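Beta-xylosidase (Uncultured organism, PDB 4MLG) hydrolyses beta-1,4-linked xylo-oligosaccharides to release xylose, as a calcium-containing family 43 glycoside hydrolase built on a beta-propeller. Local coordinates at the interface of chains A and B. Residues are numbered along the deposited sequence; one frame, centred on the assembly and turned at random. Chains: chain A/B, Beta-xylosidase.

Contact 1 and contact 2 are neighbouring patches of one two-fold symmetric interface between chains A and B, with the centres of their C-alpha atoms about 13 Å apart. On chain A they are joined by the loop that links strand 94-102 to strand 108-115: A:Gln104 serves contact 2, and A:Asn105 to A:Ile107 serve contact 1. Chain B supplies separate segments, strand 166-167 with B:Tyr162 and B:Ile107 to contact 1 and the B:Lys130-B:Gly131 turn to contact 2. Each patch has a twin with the chains exchanged. The interface may reflect a dimer, although the structure alone does not show that one forms in solution.

Contact 1: the interface of chains A and B. Residues chain A 105-107, 161; chain B 107, 162, 166-167.
The loop A:Asn105-A:Ile107, between strands 94-102 and 108-115, lies against strand 166-167 of chain B, flanked by 3-10 helix 159-161 of chain A and by B:Tyr162 and the B:Ile107 loop. The backbone N of B:Ala167 donates a nearly straight hydrogen bond (163° at H) to the carbonyl O of A:Asn105, 2.9 Å away; the donor sits above the carbonyl plane. On one side of this bond the B:Ala167 methyl packs on A:Ile107, CB to CG1 3.6 Å. The A:Ile107 side chain, with CG1 anti to its carbonyl carbon (chi1 -56°), carries CD1 on to meet CD1 of B:Ile107 tip to tip at 4.1 Å. The B:Tyr162 hydroxyl borders the CD1 methyl of A:Ile107. On the other side, B:Lys166 runs its aliphatic chain obliquely across the A:Asp106 carboxylate. A bend at chi2 (-57°) brings CD alongside OD2, next to CG, while the ammonium NZ stands 4.6 Å from the other carboxylate oxygen, OD1. Water 2 links NZ to OD1, and the opposite charges would probably still attract across it. Water 1 is shared by the carbonyl oxygens of A:Asp106 and B:Ala167 and by A:Arg161, whose extended chain presents the edge of its guanidinium to it. The NH1 of A:Arg161 lies 3.0 Å from the O of water 1, in the guanidinium plane.

Contact 2: the interface of chains A and B. Residues chain A 77-78, 104, 126-127; chain B 130-131.
The aliphatic chain of B:Lys130 fills the centre, its CD 3.7 Å from CA of A:Trp78 and its CE 3.9 Å from CB of the A:Pro77 ring. CB of A:Trp78 also borders this chain, whereas the indole is directed away from it. Extended through CD (chi3 -178°), the lysine reaches along the chain A surface before a turn at chi4 (56°) swings its ammonium toward A:Asn127. Towards the backbone of the B:Lys130-B:Gly131 turn, the A:Gln104 side chain crosses the lysine at a slant, its amide carbon CD 4.0 Å from B:Lys130 CB. CB of the same glutamine meets CA of B:Gly131 at 3.8 Å. Farther out, A:Asn127 crosses the lysine at about a right angle, its amide ND2 3.5 Å from NZ, a proximity and not a hydrogen bond. The carbonyl oxygen of A:Glu126 faces CE and the NZ end, while that of A:Pro77 lies beside the CD and CE methylenes. The A:Glu126 carboxylate OE1 is 5.1 Å from NZ, where its opposite charge is likely to favour the ammonium without direct contact. Cutting the side chain back to an alanine here would probably leave a gap beside A:Pro77 and A:Trp78 and deprive A:Glu126 of its nearby positive charge. By lodging one long side chain among several chain A loops, the site probably helps hold the two xylosidase copies together in the deposited assembly, which may or may not be the biological dimer.

Contact 1: the interface of chains A and B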
loop_
_atom_site.group_PDB
_atom_site.type_symbol
_atom_site.label_atom_id
_atom_site.label_comp_id
_atom_site.label_asym_id
_atom_site.label_seq_id
_atom_site.Cartn_x
_atom_site.Cartn_y
_atom_site.Cartn_z
ATOM N N ASN A 105 0.191 7.068 1.926
ATOM C CA ASN A 105 1.153 7.009 0.835
ATOM C C ASN A 105 0.489 7.354 -0.497
ATOM O O ASN A 105 1.034 7.066 -1.565
ATOM C CB ASN A 105 1.789 5.621 0.759
ATOM C CG ASN A 105 2.554 5.258 2.016
ATOM O OD1 ASN A 105 2.206 4.307 2.717
ATOM N ND2 ASN A 105 3.607 6.013 2.305
ATOM N N ASP A 106 -0.689 7.968 -0.416
ATOM C CA ASP A 106 -1.495 8.311 -1.590
ATOM C C ASP A 106 -1.803 7.112 -2.489
ATOM O O ASP A 106 -1.943 7.254 -3.702
ATOM C CB ASP A 106 -0.853 9.443 -2.404
ATOM C CG ASP A 106 -1.361 10.817 -2.000
ATOM O OD1 ASP A 106 -2.415 10.894 -1.334
ATOM O OD2 ASP A 106 -0.712 11.822 -2.361
ATOM N N ILE A 107 -1.906 5.932 -1.886
ATOM C CA ILE A 107 -2.298 4.734 -2.617
ATOM C C ILE A 107 -3.724 4.354 -2.238
ATOM O O ILE A 107 -4.037 4.206 -1.055
ATOM C CB ILE A 107 -1.356 3.554 -2.318
ATOM C CG1 ILE A 107 0.092 3.938 -2.624
ATOM C CG2 ILE A 107 -1.763 2.329 -3.119
ATOM C CD1 ILE A 107 1.092 2.829 -2.357
ATOM N N ARG A 161 -2.069 0.655 -12.327
ATOM C CA ARG A 161 -0.820 0.459 -11.602
ATOM C C ARG A 161 -0.616 -1.007 -11.228
ATOM O O ARG A 161 0.473 -1.404 -10.813
ATOM C CB ARG A 161 -0.792 1.315 -10.334
ATOM C CG ARG A 161 -0.785 2.816 -10.578
ATOM C CD ARG A 161 -0.749 3.571 -9.257
ATOM N NE ARG A 161 -0.639 5.015 -9.437
ATOM C CZ ARG A 161 -0.578 5.886 -8.435
ATOM N NH1 ARG A 161 -0.617 5.457 -7.180
ATOM N NH2 ARG A 161 -0.477 7.184 -8.684
ATOM N N ILE B 107 3.716 -4.545 -2.539
ATOM C CA ILE B 107 4.206 -3.230 -2.152
ATOM C C ILE B 107 4.917 -3.335 -0.810
ATOM O O ILE B 107 4.333 -3.788 0.175
ATOM C CB ILE B 107 3.059 -2.214 -2.033
ATOM C CG1 ILE B 107 2.269 -2.146 -3.342
ATOM C CG2 ILE B 107 3.598 -0.846 -1.656
ATOM C CD1 ILE B 107 1.101 -1.182 -3.302
ATOM N N TYR B 162 8.452 6.595 -4.816
ATOM C CA TYR B 162 7.872 7.573 -3.905
ATOM C C TYR B 162 8.577 8.928 -3.947
ATOM O O TYR B 162 9.795 9.007 -4.104
ATOM C CB TYR B 162 7.887 7.032 -2.471
ATOM C CG TYR B 162 7.162 5.716 -2.293
ATOM C CD1 TYR B 162 5.850 5.678 -1.841
ATOM C CD2 TYR B 162 7.793 4.511 -2.574
ATOM C CE1 TYR B 162 5.185 4.475 -1.676
ATOM C CE2 TYR B 162 7.137 3.306 -2.413
ATOM C CZ TYR B 162 5.835 3.293 -1.964
ATOM O OH TYR B 162 5.182 2.092 -1.803
ATOM N N LYS B 166 4.732 9.992 -0.932
ATOM C CA LYS B 166 3.581 9.754 -1.798
ATOM C C LYS B 166 3.986 8.925 -3.010
ATOM O O LYS B 166 5.010 9.187 -3.640
ATOM C CB LYS B 166 2.953 11.075 -2.245
ATOM C CG LYS B 166 2.599 12.014 -1.104
ATOM C CD LYS B 166 1.665 11.356 -0.099
ATOM C CE LYS B 166 1.409 12.274 1.087
ATOM N NZ LYS B 166 0.517 11.649 2.102
ATOM N N ALA B 167 3.177 7.919 -3.328
ATOM C CA ALA B 167 3.470 7.023 -4.440
ATOM C C ALA B 167 3.314 7.718 -5.785
ATOM O O ALA B 167 2.328 8.411 -6.026
ATOM C CB ALA B 167 2.579 5.796 -4.377
HETATM O O HOH W 1 -0.206 7.902 -5.434
HETATM O O HOH W 2 -2.196 10.617 1.328
#

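Contact 2: the interface of chains A and B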
loop_
_atom_site.group_PDB
_atom_site.type_symbol
_atom_site.label_atom_id
_atom_site.label_comp_id
_atom_site.label_asym_id
_atom_site.label_seq_id
_atom_site.Cartn_x
_atom_site.Cartn_y
_atom_site.Cartn_z
ATOM N N PRO A 77 -8.429 6.179 11.094
ATOM C CA PRO A 77 -7.054 6.157 11.610
ATOM C C PRO A 77 -5.983 6.103 10.519
ATOM O O PRO A 77 -4.945 6.752 10.654
ATOM C CB PRO A 77 -7.015 4.874 12.447
ATOM C CG PRO A 77 -8.444 4.598 12.788
ATOM C CD PRO A 77 -9.215 5.035 11.583
ATOM N N TRP A 78 -6.229 5.336 9.461
ATOM C CA TRP A 78 -5.248 5.177 8.392
ATOM C C TRP A 78 -5.461 6.195 7.280
ATOM O O TRP A 78 -4.878 6.082 6.202
ATOM C CB TRP A 78 -5.302 3.759 7.817
ATOM C CG TRP A 78 -6.611 3.412 7.160
ATOM C CD1 TRP A 78 -7.749 2.979 7.778
ATOM C CD2 TRP A 78 -6.909 3.456 5.757
ATOM N NE1 TRP A 78 -8.737 2.756 6.851
ATOM C CE2 TRP A 78 -8.248 3.041 5.602
ATOM C CE3 TRP A 78 -6.177 3.806 4.620
ATOM C CZ2 TRP A 78 -8.869 2.970 4.354
ATOM C CZ3 TRP A 78 -6.793 3.735 3.383
ATOM C CH2 TRP A 78 -8.125 3.319 3.260
ATOM N N GLN A 104 -1.850 6.938 3.622
ATOM C CA GLN A 104 -0.897 8.009 3.880
ATOM C C GLN A 104 0.266 7.982 2.889
ATOM O O GLN A 104 1.201 8.775 2.990
ATOM C CB GLN A 104 -0.412 7.944 5.327
ATOM C CG GLN A 104 -1.540 8.144 6.325
ATOM C CD GLN A 104 -1.139 7.812 7.743
ATOM O OE1 GLN A 104 0.040 7.634 8.045
ATOM N NE2 GLN A 104 -2.126 7.720 8.628
ATOM N N GLU A 126 -9.266 0.198 11.947
ATOM C CA GLU A 126 -8.067 1.024 12.053
ATOM C C GLU A 126 -7.149 0.892 10.843
ATOM O O GLU A 126 -6.279 1.734 10.622
ATOM C CB GLU A 126 -7.310 0.704 13.341
ATOM C CG GLU A 126 -8.123 0.955 14.597
ATOM C CD GLU A 126 -7.347 0.661 15.860
ATOM O OE1 GLU A 126 -6.120 0.443 15.765
ATOM O OE2 GLU A 126 -7.962 0.647 16.945
ATOM N N ASN A 127 -7.348 -0.163 10.059
ATOM C CA ASN A 127 -6.519 -0.405 8.883
ATOM C C ASN A 127 -7.348 -0.834 7.678
ATOM O O ASN A 127 -8.417 -1.424 7.833
ATOM C CB ASN A 127 -5.445 -1.452 9.189
ATOM C CG ASN A 127 -4.440 -0.974 10.219
ATOM O OD1 ASN A 127 -4.582 -1.242 11.411
ATOM N ND2 ASN A 127 -3.417 -0.260 9.762
ATOM N N LYS B 130 1.231 2.419 9.351
ATOM C CA LYS B 130 0.579 3.362 8.446
ATOM C C LYS B 130 1.598 4.310 7.814
ATOM O O LYS B 130 2.448 4.869 8.505
ATOM C CB LYS B 130 -0.497 4.160 9.187
ATOM C CG LYS B 130 -1.576 3.307 9.840
ATOM C CD LYS B 130 -2.496 4.152 10.711
ATOM C CE LYS B 130 -3.545 3.299 11.409
ATOM N NZ LYS B 130 -2.939 2.211 12.228
ATOM N N GLY B 131 1.514 4.479 6.498
ATOM C CA GLY B 131 2.405 5.378 5.786
ATOM C C GLY B 131 3.776 4.792 5.503
ATOM O O GLY B 131 4.625 5.444 4.893
#